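Local coordinates for protein L-talarate/galactarate dehydratase (Salmonella typhimurium, PDB 2PP3) that dehydrates L-talarate and galactarate to 5-keto-4-deoxy-D-glucarate with the help of one magnesium ion per subunit, and also epimerises L-talarate to galactarate, at residues 248-253 with 295-300; 61-66 with 77-82; 169-174 with 195-200. The protein carries 1 engineered substitution. One frame throughout, in Å; residues are numbered along the deposited sequence.

Contact 1: residues 248-253 with 295-300; sequences LIWIEE and SDFVQP. With MG (magnesium ion), chain F.
W250 and F297 mark the closest approach of the two backbones, with their CA atoms 7.9 Å apart, too far for direct strand pairing. Strand 274-276 lies between strands 251-252 and 297-298 in the parallel sheet, so the contact is made by side chains rather than by backbone pairing. The tryptophan turns an edge of its six-membered ring onto the face of F297, an edge-to-face pair with planes 52° apart, and W250 CE3 stands over the centre of the phenyl ring, 3.7 Å from F297 CE2. One face of the indole also receives Q299 NE2, set toward the rim and 3.6 Å from W250 CZ2. The same amide nitrogen gives a nearly straight hydrogen bond (168°) to E252 OE1 at 3.0 Å, reaching that oxygen from above the carboxylate plane. W250 NE1 gives a more bent bond to the anti lone pair of E252 OE1, and K195 adds a salt bridge to this oxygen. E252 CG lies anti to the backbone N (chi1 -172°), and the extended chain carries E252 OE2 to the magnesium ion at 2.3 Å. With OE1 gripped by three nitrogens, the carboxylate is probably held in orientation for the metal. D226 and E278 supply further ligands, completing the carboxylate triad at the C-terminal ends of the strands of the enolase-superfamily barrel.

Contact 2: residues 61-66 with 77-82; sequences AIIIAE and GFSYSK. With LGT (L-glucaric acid), chain G.
A61 and S81 belong to an antiparallel pairing in which every second residue pair exchanges two backbone hydrogen bonds. A61 N donates to S81 O at 2.9 Å and S81 N returns a bond to A61 O; I63 with S79 and A65 with G77 do the same, so six bonds satisfy the amide and carbonyl groups facing the partner strand. The straightest runs from A65 N to G77 O (172°). Between them lie the non-hydrogen-bonded pairs I62-Y80 and I64-F78, where carbonyls also meet CA hydrogens: A61 O is 3.0 Å from Y80 CA, and I63 O is 3.1 Å from F78 CA. On the face carrying these pairs, I62 CD1 packs 3.9 Å from Y80 CB. With CG between backbone N and carbonyl carbon (chi1 74°), the Y80 ring leads away from strand 61-66, and its OH is hydrogen-bonded to D301, which is thought to increase the basicity of the active-site H328. On the other face S79 OG lies 3.5 Å from I63 CB but bonds to Q130 O, while S81 OG bonds to R83 O. K82 extends beyond the strand pair, its NZ bonded to O5 of L-glucarate at 2.9 Å and weakly to O3. Strand 74-81 is an outermost strand of the N-terminal sheet within this chain, and 57-69 lies next to it: I62, I64 and E66 pair through their backbones with strand 28-40, helix 127-146 packs against I63, A65 and S79, and helix 302-305 touches S79 and Y80.

Contact 3: residues 169-174 with 195-200; sequences GGFLHT and KLAVGQ. Engineered in segment 195-200: A197 (natural residue Lys). With LGT (L-glucaric acid), chain G.
G170 and A197 join the loop 169-174 to the end of strand 194-197 through one backbone hydrogen bond, from A197 N to G170 O at 2.9 Å, and F171 to T174 then form a type I turn. A197 is engineered in place of the natural lysine, the proton acceptor; its CB points toward the loop, 3.3 Å from G170 O and 3.9 Å from F171 CA. L172 lies across the end of the strand, with CG 4.1 Å from A197 CB and CD2 3.4 Å from A197 O. L172 CD1 reaches the aliphatic start of Q200, 4.1 Å from Q200 CB. The F171 ring is turned to the ligand, where CZ comes within 4.0 Å of O5 of L-glucarate. K195, its chain bent at chi3 (73°), carries NZ to O1B of L-glucarate at 2.9 Å; E348 makes a salt bridge and Y165 OH a hydrogen bond to this nitrogen. The loop connects strand 161-166 to helix 176-188. L172 is bordered by helices 47-50 and 203-217, L196 and V198 pair with strand 223-226, and L196 packs on L210 of helix 203-217.

Overall arrangement
Contact 2 is wholly buried; contacts 1 and 3 have partly exposed members, I249 in one, L172 and Q200 in the other. Contact 2 belongs to the antiparallel sheet of the N-terminal domain and is held by regular backbone bonds, whereas contacts 1 and 3 share the parallel barrel sheet and rely more on side chains. Contact 1 combines aromatic packing with a metal-binding carboxylate; contact 3 is mainly apolar around a single backbone bond. The latter two touch through the salt bridge from K195 to E252. Contacts 2 and 3 are about 25 Å apart between centres, yet both reach L-glucarate, K82 and K195 binding different oxygens, while contact 1 supplies E252 to the magnesium.

Contact 1: residues 248-253 with 295-300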
loop_
_atom_site.group_PDB
_atom_site.type_symbol
_atom_site.label_atom_id
_atom_site.label_comp_id
_atom_site.label_asym_id
_atom_site.label_seq_id
_atom_site.Cartn_x
_atom_site.Cartn_y
_atom_site.Cartn_z
ATOM N N LEU B 248 31.764 -7.918 -3.113
ATOM C CA LEU B 248 30.971 -6.728 -3.363
ATOM C C LEU B 248 29.573 -6.886 -2.789
ATOM O O LEU B 248 29.087 -8.000 -2.602
ATOM C CB LEU B 248 30.870 -6.478 -4.869
ATOM C CG LEU B 248 32.193 -6.379 -5.631
ATOM C CD1 LEU B 248 31.922 -6.414 -7.123
ATOM C CD2 LEU B 248 32.922 -5.101 -5.238
ATOM N N ILE B 249 28.930 -5.759 -2.510
ATOM C CA ILE B 249 27.573 -5.777 -1.992
ATOM C C ILE B 249 26.662 -6.221 -3.134
ATOM O O ILE B 249 25.645 -6.880 -2.903
ATOM C CB ILE B 249 27.145 -4.383 -1.512
ATOM C CG1 ILE B 249 28.109 -3.890 -0.422
ATOM C CG2 ILE B 249 25.717 -4.434 -1.006
ATOM C CD1 ILE B 249 28.139 -4.768 0.829
ATOM N N TRP B 250 27.029 -5.854 -4.364
ATOM C CA TRP B 250 26.261 -6.245 -5.542
ATOM C C TRP B 250 26.936 -5.867 -6.858
ATOM O O TRP B 250 27.871 -5.067 -6.881
ATOM C CB TRP B 250 24.843 -5.631 -5.502
ATOM C CG TRP B 250 24.746 -4.133 -5.774
ATOM C CD1 TRP B 250 25.148 -3.467 -6.909
ATOM C CD2 TRP B 250 24.149 -3.144 -4.925
ATOM N NE1 TRP B 250 24.831 -2.132 -6.815
ATOM C CE2 TRP B 250 24.218 -1.905 -5.610
ATOM C CE3 TRP B 250 23.559 -3.182 -3.654
ATOM C CZ2 TRP B 250 23.717 -0.713 -5.064
ATOM C CZ3 TRP B 250 23.058 -1.992 -3.106
ATOM C CH2 TRP B 250 23.143 -0.776 -3.815
ATOM N N ILE B 251 26.467 -6.478 -7.944
ATOM C CA ILE B 251 26.944 -6.185 -9.299
ATOM C C ILE B 251 25.700 -5.598 -9.948
ATOM O O ILE B 251 24.685 -6.278 -10.093
ATOM C CB ILE B 251 27.325 -7.450 -10.103
ATOM C CG1 ILE B 251 28.432 -8.229 -9.392
ATOM C CG2 ILE B 251 27.777 -7.043 -11.506
ATOM C CD1 ILE B 251 29.722 -7.479 -9.282
ATOM N N GLU B 252 25.778 -4.339 -10.341
ATOM C CA GLU B 252 24.634 -3.664 -10.917
ATOM C C GLU B 252 24.584 -3.687 -12.440
ATOM O O GLU B 252 25.605 -3.546 -13.110
ATOM C CB GLU B 252 24.623 -2.226 -10.419
ATOM C CG GLU B 252 23.391 -1.449 -10.783
ATOM C CD GLU B 252 23.285 -0.172 -9.987
ATOM O OE1 GLU B 252 23.798 -0.140 -8.845
ATOM O OE2 GLU B 252 22.673 0.786 -10.487
ATOM N N GLU B 253 23.381 -3.858 -12.974
ATOM C CA GLU B 253 23.160 -3.879 -14.415
ATOM C C GLU B 253 24.298 -4.504 -15.232
ATOM O O GLU B 253 24.919 -3.838 -16.061
ATOM C CB GLU B 253 22.892 -2.456 -14.916
ATOM C CG GLU B 253 21.571 -1.871 -14.437
ATOM C CD GLU B 253 20.983 -0.855 -15.414
ATOM O OE1 GLU B 253 21.478 0.295 -15.481
ATOM O OE2 GLU B 253 20.019 -1.217 -16.127
ATOM N N SER B 295 16.968 -10.473 -10.288
ATOM C CA SER B 295 17.948 -9.914 -9.366
ATOM C C SER B 295 17.660 -10.039 -7.878
ATOM O O SER B 295 16.512 -10.196 -7.449
ATOM C CB SER B 295 18.160 -8.434 -9.690
ATOM O OG SER B 295 16.953 -7.705 -9.496
ATOM N N ASP B 296 18.742 -9.937 -7.112
ATOM C CA ASP B 296 18.731 -10.011 -5.656
ATOM C C ASP B 296 18.327 -8.647 -5.090
ATOM O O ASP B 296 17.675 -8.556 -4.043
ATOM C CB ASP B 296 20.130 -10.395 -5.175
ATOM C CG ASP B 296 20.625 -11.683 -5.815
ATOM O OD1 ASP B 296 20.036 -12.742 -5.519
ATOM O OD2 ASP B 296 21.589 -11.639 -6.616
ATOM N N PHE B 297 18.736 -7.592 -5.790
ATOM C CA PHE B 297 18.402 -6.223 -5.409
ATOM C C PHE B 297 17.558 -5.612 -6.517
ATOM O O PHE B 297 17.926 -5.672 -7.693
ATOM C CB PHE B 297 19.652 -5.351 -5.246
ATOM C CG PHE B 297 20.368 -5.528 -3.932
ATOM C CD1 PHE B 297 21.278 -6.565 -3.749
ATOM C CD2 PHE B 297 20.147 -4.634 -2.883
ATOM C CE1 PHE B 297 21.963 -6.708 -2.540
ATOM C CE2 PHE B 297 20.824 -4.766 -1.669
ATOM C CZ PHE B 297 21.734 -5.803 -1.497
ATOM N N VAL B 298 16.423 -5.037 -6.141
ATOM C CA VAL B 298 15.541 -4.383 -7.093
ATOM C C VAL B 298 15.818 -2.886 -6.976
ATOM O O VAL B 298 15.813 -2.321 -5.871
ATOM C CB VAL B 298 14.065 -4.684 -6.769
ATOM C CG1 VAL B 298 13.149 -3.920 -7.705
ATOM C CG2 VAL B 298 13.818 -6.180 -6.890
ATOM N N GLN B 299 16.060 -2.241 -8.113
ATOM C CA GLN B 299 16.382 -0.826 -8.110
ATOM C C GLN B 299 15.399 0.055 -8.866
ATOM O O GLN B 299 15.713 0.567 -9.942
ATOM C CB GLN B 299 17.796 -0.623 -8.666
ATOM C CG GLN B 299 18.853 -1.433 -7.921
ATOM C CD GLN B 299 20.263 -1.206 -8.444
ATOM O OE1 GLN B 299 20.573 -1.520 -9.595
ATOM N NE2 GLN B 299 21.128 -0.663 -7.592
ATOM N N PRO B 300 14.197 0.256 -8.306
ATOM C CA PRO B 300 13.223 1.099 -8.990
ATOM C C PRO B 300 13.591 2.574 -8.814
ATOM O O PRO B 300 14.394 2.932 -7.951
ATOM C CB PRO B 300 11.906 0.708 -8.328
ATOM C CG PRO B 300 12.310 0.416 -6.924
ATOM C CD PRO B 300 13.632 -0.314 -7.063
HETATM MG MG MG F . 23.386 2.327 -12.059
HETATM O O HOH W 1 23.220 1.071 -13.840
#

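Contact 2: residues 61-66 with 77-82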
loop_
_atom_site.group_PDB
_atom_site.type_symbol
_atom_site.label_atom_id
_atom_site.label_comp_id
_atom_site.label_asym_id
_atom_site.label_seq_id
_atom_site.Cartn_x
_atom_site.Cartn_y
_atom_site.Cartn_z
ATOM N N ALA B 61 17.697 17.193 -16.835
ATOM C CA ALA B 61 16.417 17.873 -16.959
ATOM C C ALA B 61 15.612 17.606 -15.688
ATOM O O ALA B 61 15.597 16.480 -15.181
ATOM C CB ALA B 61 15.662 17.362 -18.177
ATOM N N ILE B 62 14.953 18.641 -15.174
ATOM C CA ILE B 62 14.147 18.504 -13.964
ATOM C C ILE B 62 12.750 19.062 -14.208
ATOM O O ILE B 62 12.589 20.243 -14.519
ATOM C CB ILE B 62 14.774 19.270 -12.775
ATOM C CG1 ILE B 62 16.194 18.761 -12.501
ATOM C CG2 ILE B 62 13.900 19.095 -11.526
ATOM C CD1 ILE B 62 16.254 17.356 -11.912
ATOM N N ILE B 63 11.738 18.211 -14.082
ATOM C CA ILE B 63 10.370 18.655 -14.279
ATOM C C ILE B 63 9.762 18.759 -12.887
ATOM O O ILE B 63 9.612 17.756 -12.187
ATOM C CB ILE B 63 9.553 17.661 -15.130
ATOM C CG1 ILE B 63 10.199 17.496 -16.513
ATOM C CG2 ILE B 63 8.122 18.166 -15.288
ATOM C CD1 ILE B 63 11.461 16.645 -16.511
ATOM N N ILE B 64 9.422 19.981 -12.492
ATOM C CA ILE B 64 8.866 20.245 -11.172
ATOM C C ILE B 64 7.379 20.562 -11.220
ATOM O O ILE B 64 6.914 21.264 -12.119
ATOM C CB ILE B 64 9.594 21.435 -10.526
ATOM C CG1 ILE B 64 11.097 21.169 -10.516
ATOM C CG2 ILE B 64 9.080 21.670 -9.106
ATOM C CD1 ILE B 64 11.934 22.402 -10.207
ATOM N N ALA B 65 6.635 20.030 -10.255
ATOM C CA ALA B 65 5.203 20.289 -10.157
ATOM C C ALA B 65 4.901 20.838 -8.765
ATOM O O ALA B 65 5.381 20.313 -7.758
ATOM C CB ALA B 65 4.404 19.014 -10.399
ATOM N N GLU B 66 4.121 21.910 -8.717
ATOM C CA GLU B 66 3.733 22.536 -7.458
ATOM C C GLU B 66 2.214 22.585 -7.475
ATOM O O GLU B 66 1.616 23.065 -8.441
ATOM C CB GLU B 66 4.310 23.949 -7.373
ATOM C CG GLU B 66 5.829 23.987 -7.452
ATOM C CD GLU B 66 6.375 25.396 -7.609
ATOM O OE1 GLU B 66 6.144 26.225 -6.700
ATOM O OE2 GLU B 66 7.032 25.676 -8.639
ATOM N N GLY B 77 6.719 18.123 -6.106
ATOM C CA GLY B 77 7.298 16.863 -6.533
ATOM C C GLY B 77 8.030 17.050 -7.848
ATOM O O GLY B 77 7.923 18.110 -8.474
ATOM N N PHE B 78 8.779 16.041 -8.277
ATOM C CA PHE B 78 9.509 16.171 -9.531
ATOM C C PHE B 78 9.953 14.857 -10.145
ATOM O O PHE B 78 9.964 13.804 -9.494
ATOM C CB PHE B 78 10.742 17.062 -9.328
ATOM C CG PHE B 78 11.845 16.403 -8.547
ATOM C CD1 PHE B 78 12.771 15.577 -9.183
ATOM C CD2 PHE B 78 11.939 16.577 -7.167
ATOM C CE1 PHE B 78 13.778 14.928 -8.458
ATOM C CE2 PHE B 78 12.941 15.935 -6.427
ATOM C CZ PHE B 78 13.862 15.107 -7.073
ATOM N N SER B 79 10.303 14.941 -11.423
ATOM C CA SER B 79 10.819 13.814 -12.179
ATOM C C SER B 79 12.042 14.406 -12.868
ATOM O O SER B 79 12.328 15.599 -12.719
ATOM C CB SER B 79 9.795 13.293 -13.204
ATOM O OG SER B 79 9.391 14.299 -14.112
ATOM N N TYR B 80 12.769 13.590 -13.613
ATOM C CA TYR B 80 13.966 14.083 -14.261
ATOM C C TYR B 80 14.240 13.290 -15.516
ATOM O O TYR B 80 13.551 12.320 -15.814
ATOM C CB TYR B 80 15.157 13.928 -13.320
ATOM C CG TYR B 80 15.620 12.495 -13.198
ATOM C CD1 TYR B 80 16.628 11.993 -14.022
ATOM C CD2 TYR B 80 15.010 11.620 -12.299
ATOM C CE1 TYR B 80 17.015 10.651 -13.958
ATOM C CE2 TYR B 80 15.387 10.279 -12.225
ATOM C CZ TYR B 80 16.387 9.800 -13.056
ATOM O OH TYR B 80 16.755 8.472 -12.991
ATOM N N SER B 81 15.263 13.712 -16.243
ATOM C CA SER B 81 15.665 13.015 -17.446
ATOM C C SER B 81 17.141 13.249 -17.684
ATOM O O SER B 81 17.596 14.387 -17.732
ATOM C CB SER B 81 14.861 13.503 -18.653
ATOM O OG SER B 81 15.181 12.728 -19.800
ATOM N N LYS B 82 17.895 12.165 -17.781
ATOM C CA LYS B 82 19.319 12.259 -18.061
ATOM C C LYS B 82 19.402 12.012 -19.563
ATOM O O LYS B 82 19.249 10.881 -20.021
ATOM C CB LYS B 82 20.097 11.192 -17.289
ATOM C CG LYS B 82 20.175 11.454 -15.795
ATOM C CD LYS B 82 21.021 10.403 -15.101
ATOM C CE LYS B 82 21.048 10.618 -13.592
ATOM N NZ LYS B 82 21.840 9.556 -12.902
HETATM O O1A LGT G . 23.883 6.224 -10.373
HETATM C C1 LGT G . 23.709 5.222 -11.082
HETATM O O1B LGT G . 23.235 4.145 -10.659
HETATM C C2 LGT G . 24.116 5.306 -12.599
HETATM O O2 LGT G . 23.578 4.203 -13.349
HETATM C C3 LGT G . 23.667 6.611 -13.273
HETATM O O3 LGT G . 22.265 6.540 -13.540
HETATM C C4 LGT G . 24.390 6.902 -14.616
HETATM O O4 LGT G . 24.054 5.874 -15.574
HETATM C C5 LGT G . 24.048 8.271 -15.246
HETATM O O5 LGT G . 24.365 9.303 -14.298
HETATM C C6 LGT G . 24.847 8.522 -16.542
HETATM O O6A LGT G . 24.264 8.235 -17.623
HETATM O O6B LGT G . 26.016 8.974 -16.443
#

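Contact 3: residues 169-174 with 195-200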
loop_
_atom_site.group_PDB
_atom_site.type_symbol
_atom_site.label_atom_id
_atom_site.label_comp_id
_atom_site.label_asym_id
_atom_site.label_seq_id
_atom_site.Cartn_x
_atom_site.Cartn_y
_atom_site.Cartn_z
ATOM N N GLY B 169 31.402 9.856 -7.331
ATOM C CA GLY B 169 32.850 9.925 -7.253
ATOM C C GLY B 169 33.586 8.762 -7.893
ATOM O O GLY B 169 34.817 8.723 -7.880
ATOM N N GLY B 170 32.850 7.811 -8.459
ATOM C CA GLY B 170 33.504 6.669 -9.073
ATOM C C GLY B 170 33.177 6.417 -10.534
ATOM O O GLY B 170 33.120 5.263 -10.957
ATOM N N PHE B 171 32.966 7.478 -11.307
ATOM C CA PHE B 171 32.650 7.327 -12.724
ATOM C C PHE B 171 33.893 7.090 -13.581
ATOM O O PHE B 171 35.017 7.355 -13.149
ATOM C CB PHE B 171 31.868 8.542 -13.218
ATOM C CG PHE B 171 30.409 8.497 -12.869
ATOM C CD1 PHE B 171 29.544 7.658 -13.566
ATOM C CD2 PHE B 171 29.898 9.274 -11.833
ATOM C CE1 PHE B 171 28.184 7.593 -13.235
ATOM C CE2 PHE B 171 28.543 9.217 -11.493
ATOM C CZ PHE B 171 27.685 8.374 -12.197
ATOM N N LEU B 172 33.673 6.587 -14.796
ATOM C CA LEU B 172 34.752 6.254 -15.731
ATOM C C LEU B 172 35.602 7.391 -16.303
ATOM O O LEU B 172 36.747 7.171 -16.699
ATOM C CB LEU B 172 34.192 5.411 -16.879
ATOM C CG LEU B 172 33.886 3.964 -16.489
ATOM C CD1 LEU B 172 33.179 3.257 -17.636
ATOM C CD2 LEU B 172 35.182 3.249 -16.123
ATOM N N HIS B 173 35.054 8.597 -16.355
ATOM C CA HIS B 173 35.804 9.735 -16.873
ATOM C C HIS B 173 36.759 10.247 -15.794
ATOM O O HIS B 173 37.508 11.199 -16.011
ATOM C CB HIS B 173 34.839 10.848 -17.275
ATOM C CG HIS B 173 34.013 11.358 -16.136
ATOM N ND1 HIS B 173 34.504 12.239 -15.197
ATOM C CD2 HIS B 173 32.745 11.072 -15.757
ATOM C CE1 HIS B 173 33.574 12.476 -14.289
ATOM N NE2 HIS B 173 32.496 11.779 -14.606
ATOM N N THR B 174 36.726 9.606 -14.631
ATOM C CA THR B 174 37.569 10.001 -13.510
ATOM C C THR B 174 38.809 9.120 -13.373
ATOM O O THR B 174 38.701 7.905 -13.193
ATOM C CB THR B 174 36.777 9.945 -12.175
ATOM O OG1 THR B 174 35.664 10.847 -12.236
ATOM C CG2 THR B 174 37.670 10.325 -10.998
ATOM N N LYS B 195 30.371 2.956 -4.888
ATOM C CA LYS B 195 30.022 2.228 -6.101
ATOM C C LYS B 195 30.966 2.662 -7.212
ATOM O O LYS B 195 31.111 3.856 -7.493
ATOM C CB LYS B 195 28.573 2.484 -6.532
ATOM C CG LYS B 195 28.195 1.693 -7.789
ATOM C CD LYS B 195 26.689 1.543 -7.973
ATOM C CE LYS B 195 26.033 2.832 -8.411
ATOM N NZ LYS B 195 24.556 2.651 -8.513
ATOM N N LEU B 196 31.612 1.682 -7.835
ATOM C CA LEU B 196 32.556 1.941 -8.913
ATOM C C LEU B 196 31.949 1.626 -10.276
ATOM O O LEU B 196 31.405 0.541 -10.494
ATOM C CB LEU B 196 33.820 1.095 -8.708
ATOM C CG LEU B 196 34.959 1.267 -9.715
ATOM C CD1 LEU B 196 35.502 2.688 -9.648
ATOM C CD2 LEU B 196 36.057 0.254 -9.412
ATOM N N ALA B 197 32.039 2.585 -11.192
ATOM C CA ALA B 197 31.515 2.389 -12.536
ATOM C C ALA B 197 32.479 1.497 -13.311
ATOM O O ALA B 197 33.663 1.807 -13.420
ATOM C CB ALA B 197 31.361 3.732 -13.244
ATOM N N VAL B 198 31.971 0.380 -13.824
ATOM C CA VAL B 198 32.781 -0.550 -14.609
ATOM C C VAL B 198 32.066 -0.849 -15.928
ATOM O O VAL B 198 31.079 -0.195 -16.270
ATOM C CB VAL B 198 33.016 -1.880 -13.854
ATOM C CG1 VAL B 198 33.852 -1.631 -12.613
ATOM C CG2 VAL B 198 31.685 -2.514 -13.484
ATOM N N GLY B 199 32.563 -1.833 -16.669
ATOM C CA GLY B 199 31.930 -2.185 -17.930
ATOM C C GLY B 199 32.562 -1.555 -19.160
ATOM O O GLY B 199 31.981 -1.584 -20.246
ATOM N N GLN B 200 33.749 -0.980 -19.001
ATOM C CA GLN B 200 34.430 -0.366 -20.135
ATOM C C GLN B 200 35.028 -1.481 -20.997
ATOM O O GLN B 200 35.296 -2.580 -20.510
ATOM C CB GLN B 200 35.539 0.575 -19.654
ATOM C CG GLN B 200 36.820 -0.127 -19.228
ATOM C CD GLN B 200 37.865 0.839 -18.690
ATOM O OE1 GLN B 200 37.890 1.156 -17.498
ATOM N NE2 GLN B 200 38.726 1.327 -19.577
HETATM O O1A LGT G . 23.883 6.224 -10.373
HETATM C C1 LGT G . 23.709 5.222 -11.082
HETATM O O1B LGT G . 23.235 4.145 -10.659
HETATM C C2 LGT G . 24.116 5.306 -12.599
HETATM O O2 LGT G . 23.578 4.203 -13.349
HETATM C C3 LGT G . 23.667 6.611 -13.273
HETATM O O3 LGT G . 22.265 6.540 -13.540
HETATM C C4 LGT G . 24.390 6.902 -14.616
HETATM O O4 LGT G . 24.054 5.874 -15.574
HETATM C C5 LGT G . 24.048 8.271 -15.246
HETATM O O5 LGT G . 24.365 9.303 -14.298
HETATM C C6 LGT G . 24.847 8.522 -16.542
HETATM O O6A LGT G . 24.264 8.235 -17.623
HETATM O O6B LGT G . 26.016 8.974 -16.443
#